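Local coordinates for protein sphingomyelinase-c (Listeria ivanovii, PDB 1ZWX) that belongs to the DNase I-like endonuclease/exonuclease/phosphatase superfamily and folds as an alpha/beta sandwich built round two mixed beta sheets, at residues A35-Q40 with T269-W274; R63-L68 with G102-S107; Q273-V276 with K281-T284. One frame throughout, in Å; residues are numbered along the deposited sequence.

Contact 1: A35-Q40 with T269-W274; sequences ADLIAQ and TKSPQW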
loop_
_atom_site.group_PDB
_atom_site.type_symbol
_atom_site.label_atom_id
_atom_site.label_comp_id
_atom_site.label_asym_id
_atom_site.label_seq_id
_atom_site.Cartn_x
_atom_site.Cartn_y
_atom_site.Cartn_z
ATOM N N ALA A 35 4.632 7.801 -13.058
ATOM C CA ALA A 35 3.368 8.381 -12.626
ATOM C C ALA A 35 2.337 8.397 -13.778
ATOM O O ALA A 35 1.124 8.306 -13.523
ATOM C CB ALA A 35 3.565 9.798 -12.062
ATOM N N ASP A 36 2.821 8.503 -15.025
ATOM C CA ASP A 36 1.951 8.395 -16.212
ATOM C C ASP A 36 1.661 6.963 -16.587
ATOM O O ASP A 36 0.499 6.607 -16.817
ATOM C CB ASP A 36 2.553 9.135 -17.422
ATOM C CG ASP A 36 2.603 10.624 -17.236
ATOM O OD1 ASP A 36 1.814 11.175 -16.450
ATOM O OD2 ASP A 36 3.449 11.290 -17.887
ATOM N N LEU A 37 2.704 6.134 -16.647
ATOM C CA LEU A 37 2.588 4.735 -17.029
ATOM C C LEU A 37 1.619 3.960 -16.125
ATOM O O LEU A 37 0.784 3.170 -16.600
ATOM C CB LEU A 37 3.950 4.048 -16.985
ATOM C CG LEU A 37 5.002 4.418 -18.044
ATOM C CD1 LEU A 37 6.159 3.430 -17.924
ATOM C CD2 LEU A 37 4.376 4.389 -19.475
ATOM N N ILE A 38 1.763 4.177 -14.824
ATOM C CA ILE A 38 0.935 3.492 -13.838
ATOM C C ILE A 38 -0.547 3.880 -14.014
ATOM O O ILE A 38 -1.413 3.008 -14.018
ATOM C CB ILE A 38 1.406 3.802 -12.378
ATOM C CG1 ILE A 38 2.742 3.113 -12.065
ATOM C CG2 ILE A 38 0.312 3.426 -11.354
ATOM C CD1 ILE A 38 3.452 3.754 -10.823
ATOM N N ALA A 39 -0.835 5.174 -14.110
ATOM C CA ALA A 39 -2.215 5.640 -14.252
ATOM C C ALA A 39 -2.857 5.239 -15.602
ATOM O O ALA A 39 -4.104 5.151 -15.695
ATOM C CB ALA A 39 -2.307 7.141 -14.037
ATOM N N GLN A 40 -2.019 4.973 -16.610
ATOM C CA GLN A 40 -2.461 4.501 -17.948
ATOM C C GLN A 40 -2.591 2.990 -18.063
ATOM O O GLN A 40 -3.047 2.481 -19.093
ATOM C CB GLN A 40 -1.474 4.967 -19.031
ATOM C CG GLN A 40 -1.470 6.489 -19.245
ATOM C CD GLN A 40 -0.258 6.981 -20.027
ATOM O OE1 GLN A 40 0.573 6.201 -20.525
ATOM N NE2 GLN A 40 -0.151 8.283 -20.132
ATOM N N THR A 269 2.368 -7.920 -14.227
ATOM C CA THR A 269 2.357 -7.235 -15.504
ATOM C C THR A 269 3.547 -6.270 -15.651
ATOM O O THR A 269 3.838 -5.471 -14.748
ATOM C CB THR A 269 1.006 -6.521 -15.766
ATOM O OG1 THR A 269 1.001 -5.964 -17.092
ATOM C CG2 THR A 269 0.697 -5.421 -14.707
ATOM N N LYS A 270 4.236 -6.386 -16.781
ATOM C CA LYS A 270 5.321 -5.492 -17.138
ATOM C C LYS A 270 4.769 -4.156 -17.631
ATOM O O LYS A 270 3.663 -4.081 -18.197
ATOM C CB LYS A 270 6.198 -6.137 -18.217
ATOM C CG LYS A 270 7.028 -7.325 -17.747
ATOM N N SER A 271 5.526 -3.089 -17.412
ATOM C CA SER A 271 5.207 -1.802 -17.982
ATOM C C SER A 271 5.726 -1.739 -19.429
ATOM O O SER A 271 6.479 -2.614 -19.847
ATOM C CB SER A 271 5.855 -0.694 -17.142
ATOM O OG SER A 271 7.259 -0.625 -17.354
ATOM N N PRO A 272 5.337 -0.698 -20.194
ATOM C CA PRO A 272 6.081 -0.393 -21.419
ATOM C C PRO A 272 7.549 -0.098 -21.048
ATOM O O PRO A 272 7.822 0.348 -19.917
ATOM C CB PRO A 272 5.408 0.883 -21.917
ATOM C CG PRO A 272 4.015 0.816 -21.385
ATOM C CD PRO A 272 4.211 0.229 -19.997
ATOM N N GLN A 273 8.478 -0.371 -21.968
ATOM C CA GLN A 273 9.892 -0.091 -21.722
ATOM C C GLN A 273 10.066 1.389 -21.450
ATOM O O GLN A 273 9.439 2.232 -22.097
ATOM C CB GLN A 273 10.753 -0.447 -22.933
ATOM C CG GLN A 273 11.079 -1.907 -23.076
ATOM C CD GLN A 273 12.580 -2.111 -23.157
ATOM O OE1 GLN A 273 13.262 -1.555 -24.035
ATOM N NE2 GLN A 273 13.114 -2.880 -22.208
ATOM N N TRP A 274 10.933 1.707 -20.485
ATOM C CA TRP A 274 11.283 3.088 -20.218
ATOM C C TRP A 274 12.758 3.172 -19.809
ATOM O O TRP A 274 13.332 2.201 -19.328
ATOM C CB TRP A 274 10.350 3.736 -19.175
ATOM C CG TRP A 274 10.330 2.992 -17.852
ATOM C CD1 TRP A 274 9.528 1.938 -17.497
ATOM C CD2 TRP A 274 11.171 3.253 -16.723
ATOM N NE1 TRP A 274 9.823 1.534 -16.211
ATOM C CE2 TRP A 274 10.821 2.325 -15.714
ATOM C CE3 TRP A 274 12.184 4.191 -16.463
ATOM C CZ2 TRP A 274 11.460 2.295 -14.468
ATOM C CZ3 TRP A 274 12.799 4.174 -15.225
ATOM C CH2 TRP A 274 12.440 3.231 -14.243
#

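Contact 2: R63-L68 with G102-S107; sequences RLLNNL and GVAVVS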
loop_
_atom_site.group_PDB
_atom_site.type_symbol
_atom_site.label_atom_id
_atom_site.label_comp_id
_atom_site.label_asym_id
_atom_site.label_seq_id
_atom_site.Cartn_x
_atom_site.Cartn_y
_atom_site.Cartn_z
ATOM N N ARG A 63 1.390 14.187 -9.593
ATOM C CA ARG A 63 1.057 13.759 -10.933
ATOM C C ARG A 63 0.220 12.481 -10.987
ATOM O O ARG A 63 -0.805 12.411 -11.725
ATOM C CB ARG A 63 2.297 13.624 -11.825
ATOM C CG ARG A 63 1.919 13.162 -13.232
ATOM C CD ARG A 63 3.104 13.002 -14.121
ATOM N NE ARG A 63 3.551 14.298 -14.605
ATOM C CZ ARG A 63 4.462 14.462 -15.561
ATOM N NH1 ARG A 63 5.027 13.408 -16.133
ATOM N NH2 ARG A 63 4.816 15.690 -15.925
ATOM N N LEU A 64 0.645 11.449 -10.265
ATOM C CA LEU A 64 -0.071 10.175 -10.290
ATOM C C LEU A 64 -1.516 10.364 -9.803
ATOM O O LEU A 64 -2.452 9.889 -10.442
ATOM C CB LEU A 64 0.650 9.129 -9.425
ATOM C CG LEU A 64 -0.082 7.809 -9.218
ATOM C CD1 LEU A 64 -0.434 7.099 -10.525
ATOM C CD2 LEU A 64 0.784 6.931 -8.337
ATOM N N LEU A 65 -1.678 11.045 -8.682
ATOM C CA LEU A 65 -2.991 11.229 -8.084
ATOM C C LEU A 65 -3.864 12.050 -9.039
ATOM O O LEU A 65 -5.041 11.782 -9.228
ATOM C CB LEU A 65 -2.855 11.922 -6.736
ATOM C CG LEU A 65 -2.256 10.957 -5.676
ATOM C CD1 LEU A 65 -1.886 11.742 -4.476
ATOM C CD2 LEU A 65 -3.304 9.892 -5.365
ATOM N N ASN A 66 -3.245 13.023 -9.687
ATOM C CA ASN A 66 -3.942 13.776 -10.727
ATOM C C ASN A 66 -4.381 12.986 -11.943
ATOM O O ASN A 66 -5.537 13.115 -12.389
ATOM C CB ASN A 66 -3.144 15.008 -11.108
ATOM C CG ASN A 66 -3.795 16.230 -10.612
ATOM O OD1 ASN A 66 -3.514 16.713 -9.513
ATOM N ND2 ASN A 66 -4.758 16.708 -11.385
ATOM N N ASN A 67 -3.481 12.159 -12.458
ATOM C CA ASN A 67 -3.777 11.241 -13.536
ATOM C C ASN A 67 -4.914 10.281 -13.198
ATOM O O ASN A 67 -5.566 9.743 -14.103
ATOM C CB ASN A 67 -2.556 10.379 -13.875
ATOM C CG ASN A 67 -1.417 11.167 -14.535
ATOM O OD1 ASN A 67 -1.596 12.304 -14.920
ATOM N ND2 ASN A 67 -0.227 10.545 -14.638
ATOM N N LEU A 68 -5.098 10.020 -11.899
ATOM C CA LEU A 68 -6.058 9.001 -11.444
ATOM C C LEU A 68 -7.446 9.579 -11.182
ATOM O O LEU A 68 -8.400 8.825 -10.913
ATOM C CB LEU A 68 -5.534 8.302 -10.164
ATOM C CG LEU A 68 -4.406 7.268 -10.356
ATOM C CD1 LEU A 68 -3.905 6.775 -9.003
ATOM C CD2 LEU A 68 -4.846 6.095 -11.240
ATOM N N GLY A 102 3.652 8.467 2.400
ATOM C CA GLY A 102 3.609 7.806 1.088
ATOM C C GLY A 102 2.298 7.080 0.798
ATOM O O GLY A 102 2.119 6.556 -0.281
ATOM N N VAL A 103 1.361 7.091 1.745
ATOM C CA VAL A 103 0.083 6.351 1.563
ATOM C C VAL A 103 -1.058 7.263 1.128
ATOM O O VAL A 103 -1.295 8.264 1.745
ATOM C CB VAL A 103 -0.378 5.649 2.867
ATOM C CG1 VAL A 103 -1.744 4.941 2.634
ATOM C CG2 VAL A 103 0.697 4.637 3.350
ATOM N N ALA A 104 -1.764 6.885 0.071
ATOM C CA ALA A 104 -3.022 7.560 -0.262
ATOM C C ALA A 104 -4.069 6.528 -0.635
ATOM O O ALA A 104 -3.735 5.437 -1.022
ATOM C CB ALA A 104 -2.820 8.596 -1.460
ATOM N N VAL A 105 -5.344 6.897 -0.535
ATOM C CA VAL A 105 -6.428 5.992 -0.996
ATOM C C VAL A 105 -7.350 6.758 -1.928
ATOM O O VAL A 105 -7.749 7.844 -1.596
ATOM C CB VAL A 105 -7.268 5.461 0.185
ATOM C CG1 VAL A 105 -8.416 4.585 -0.311
ATOM C CG2 VAL A 105 -6.383 4.602 1.134
ATOM N N VAL A 106 -7.664 6.182 -3.075
ATOM C CA VAL A 106 -8.553 6.831 -4.044
ATOM C C VAL A 106 -9.716 5.883 -4.367
ATOM O O VAL A 106 -9.582 4.645 -4.302
ATOM C CB VAL A 106 -7.778 7.275 -5.337
ATOM C CG1 VAL A 106 -6.534 8.128 -4.934
ATOM C CG2 VAL A 106 -7.388 6.130 -6.213
ATOM N N SER A 107 -10.867 6.475 -4.709
ATOM C CA SER A 107 -12.099 5.701 -4.890
ATOM C C SER A 107 -12.959 6.272 -6.041
ATOM O O SER A 107 -13.022 7.485 -6.238
ATOM C CB SER A 107 -12.911 5.758 -3.591
ATOM O OG SER A 107 -14.080 4.961 -3.710
#

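Contact 3: Q273-V276 with K281-T284; sequences QWSV and KTYT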
loop_
_atom_site.group_PDB
_atom_site.type_symbol
_atom_site.label_atom_id
_atom_site.label_comp_id
_atom_site.label_asym_id
_atom_site.label_seq_id
_atom_site.Cartn_x
_atom_site.Cartn_y
_atom_site.Cartn_z
ATOM N N GLN A 273 8.478 -0.371 -21.968
ATOM C CA GLN A 273 9.892 -0.091 -21.722
ATOM C C GLN A 273 10.066 1.389 -21.450
ATOM O O GLN A 273 9.439 2.232 -22.097
ATOM C CB GLN A 273 10.753 -0.447 -22.933
ATOM C CG GLN A 273 11.079 -1.907 -23.076
ATOM C CD GLN A 273 12.580 -2.111 -23.157
ATOM O OE1 GLN A 273 13.262 -1.555 -24.035
ATOM N NE2 GLN A 273 13.114 -2.880 -22.208
ATOM N N TRP A 274 10.933 1.707 -20.485
ATOM C CA TRP A 274 11.283 3.088 -20.218
ATOM C C TRP A 274 12.758 3.172 -19.809
ATOM O O TRP A 274 13.332 2.201 -19.328
ATOM C CB TRP A 274 10.350 3.736 -19.175
ATOM C CG TRP A 274 10.330 2.992 -17.852
ATOM C CD1 TRP A 274 9.528 1.938 -17.497
ATOM C CD2 TRP A 274 11.171 3.253 -16.723
ATOM N NE1 TRP A 274 9.823 1.534 -16.211
ATOM C CE2 TRP A 274 10.821 2.325 -15.714
ATOM C CE3 TRP A 274 12.184 4.191 -16.463
ATOM C CZ2 TRP A 274 11.460 2.295 -14.468
ATOM C CZ3 TRP A 274 12.799 4.174 -15.225
ATOM C CH2 TRP A 274 12.440 3.231 -14.243
ATOM N N SER A 275 13.336 4.347 -20.006
ATOM C CA SER A 275 14.781 4.558 -19.832
ATOM C C SER A 275 15.085 5.826 -19.061
ATOM O O SER A 275 14.368 6.826 -19.140
ATOM C CB SER A 275 15.476 4.650 -21.213
ATOM O OG SER A 275 15.552 3.352 -21.809
ATOM N N VAL A 276 16.186 5.785 -18.329
ATOM C CA VAL A 276 16.668 6.957 -17.599
ATOM C C VAL A 276 18.174 7.070 -17.858
ATOM O O VAL A 276 18.801 6.098 -18.267
ATOM C CB VAL A 276 16.378 6.833 -16.076
ATOM C CG1 VAL A 276 14.886 6.935 -15.801
ATOM C CG2 VAL A 276 16.890 5.508 -15.534
ATOM N N LYS A 281 25.394 7.262 -18.696
ATOM C CA LYS A 281 24.892 5.928 -19.018
ATOM C C LYS A 281 23.368 5.830 -19.020
ATOM O O LYS A 281 22.700 6.494 -18.220
ATOM C CB LYS A 281 25.491 4.917 -18.049
ATOM C CG LYS A 281 25.323 3.505 -18.479
ATOM C CD LYS A 281 26.127 2.545 -17.646
ATOM C CE LYS A 281 25.828 1.139 -18.101
ATOM N NZ LYS A 281 26.141 0.190 -17.002
ATOM N N THR A 282 22.836 5.004 -19.926
ATOM C CA THR A 282 21.391 4.802 -20.042
ATOM C C THR A 282 21.008 3.530 -19.339
ATOM O O THR A 282 21.706 2.526 -19.445
ATOM C CB THR A 282 20.937 4.784 -21.538
ATOM O OG1 THR A 282 21.113 6.092 -22.077
ATOM C CG2 THR A 282 19.420 4.440 -21.667
ATOM N N TYR A 283 19.909 3.577 -18.583
ATOM C CA TYR A 283 19.388 2.386 -17.880
ATOM C C TYR A 283 17.947 2.205 -18.350
ATOM O O TYR A 283 17.200 3.165 -18.426
ATOM C CB TYR A 283 19.415 2.607 -16.350
ATOM C CG TYR A 283 20.828 2.829 -15.838
ATOM C CD1 TYR A 283 21.407 4.091 -15.863
ATOM C CD2 TYR A 283 21.585 1.754 -15.376
ATOM C CE1 TYR A 283 22.753 4.279 -15.441
ATOM C CE2 TYR A 283 22.918 1.928 -14.941
ATOM C CZ TYR A 283 23.476 3.197 -14.975
ATOM O OH TYR A 283 24.770 3.383 -14.530
ATOM N N THR A 284 17.596 0.978 -18.666
ATOM C CA THR A 284 16.307 0.682 -19.295
ATOM C C THR A 284 15.578 -0.338 -18.450
ATOM O O THR A 284 16.140 -1.341 -18.053
ATOM C CB THR A 284 16.514 0.158 -20.726
ATOM O OG1 THR A 284 17.190 1.164 -21.473
ATOM C CG2 THR A 284 15.165 -0.149 -21.434
#

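Contact 1: A35-Q40 with T269-W274
The indole of W274 receives the L37 side chain obliquely at its five-membered ring, the methyl CD1 of L37 lying 3.7 Å from CD1 of W274. In the plane of the same indole, at its edge, sits the hydroxyl OG of S271, while the ring of Y285 meets W274 with the planes inclined at about 40°. The contact joins helix 31-39 of the DNase I-like fold to the loop that follows strand 262-266 and runs into the beta hairpin 274-278/281-285. L37 fits into this loop with both branches. Its CD1 also lies 4.0 Å from the carbonyl O of P272, and CD2 of L37 meets the CG end of the P272 ring, 4.1 Å away. With CG of L37 anti to the carbonyl carbon (chi1 -70°), the leucine projects from the helix into the bend of the loop, where CB of S271 is a further neighbour of CD1 at 4.2 Å. NE1 of the indole is taken up by the backbone O of D287, and the ring also packs against H33 and R34 of the same helix. No hydrogen bond crosses the contact; L37 packs on carbon atoms and on the carbonyl of P272, with L37 and W274 buried and P272 exposed. The loop holds its own shape: OG of S271 donates to O of P272 at 2.8 Å, approaching from above the carbonyl plane, 38° out of it.

Contact 2: R63-L68 with G102-S107
L65 and V106 make the tight part of this contact: the two side chains run at a slant to each other, CD2 of L65 coming to 3.7 Å from CG1 of V106. The same CD2 lies 4.1 Å from CB of A104, so one methyl group of helix 58-67 spans two side chains that rise from the same face of strand 104-107. V106 presents CG1 because that branch is anti to its carbonyl carbon (chi1 -52°). The helix side chain does not head straight for the strand; with CG of L65 also anti to its carbonyl carbon (chi1 -72°), the end of the leucine is carried over to it. L52 of the adjoining strand and V78 pack on L65 as well. Toward the end of the helix the fit slackens: CD1 of L68 stays 4.5 Å from CG2 of V106, and Q75 packs against both residues. On the outer side the helix turns N66 to solvent, whereas R63 and N67 face helix 31-39, R63 through a salt bridge from NH1 to OD2 of D36. Only hydrocarbon groups touch between the two segments; polar links go to neighbours, such as the bond from NE2 of Q75 to O of L65. A helix laid by its aliphatic side chains against a central sheet is the layered packing of an alpha/beta sandwich, here one flank of the DNase I-like fold.

Contact 3: Q273-V276 with K281-T284
V276 and Y283 form a hydrogen-bonded pair of an antiparallel beta hairpin, each satisfying the other's backbone; W274 with Y285 adds a further backbone bond. N of V276 donates to O of Y283 at 2.8 Å (163° at the hydrogen), and N of Y283 returns the bond to O of V276 at 2.8 Å (171°). Each carbonyl has a second, weaker neighbour: CA of S275 makes a bent CA-H...O contact with O of Y283 at 3.1 Å, and CA of T282 another with O of V276 at 3.4 Å. The next pair, S275 with T284, is non-hydrogen-bonded in its backbone, and its side chains supply the link instead. OG of S275 and OG1 of T284 share a hydrogen bond of 2.8 Å in which either may be the donor. The serine hydroxyl is anti to its carbonyl carbon (chi1 -74°), which leads it across to the threonine on the same face of the ribbon. The other branch of T284 meets Q273, whose chain bends so that its amide end lies against the methyl CG2 of T284, with NE2 and OE1 of Q273 both 3.5 Å from it. On the opposite face V276 and Y283 cross at about a right angle, CG2 of V276 touching CB of Y283 at 3.9 Å, while the Y283 side chain packs on E237 and lies about 4 Å from a bound glycerol. In this surface hairpin, polar bonds, main chain and hydroxyl, thus tie the strands, and V276 with Y283 adds apolar packing on one face.

How the contacts relate
Contacts 1 and 2 are buried and have no hydrogen bond across their segments, whereas contact 3 is a surface contact carried by hydrogen bonds and buries roughly twice the area of either. The centre of contact 2 is nearest the centre of the chain, about 11 Å, against about 18 Å and 26 Å for the centres of contacts 1 and 3. The helices of contacts 1 and 2 are neighbours: ND2 of N67 on 63-68 bonds to O of A35 and OD1 of D36 on 35-40. Contacts 2 and 3 do not touch; contact 1 touches contact 2 and shares Q273 and W274 with contact 3, so the chain that packs on the helix goes straight on into the hairpin.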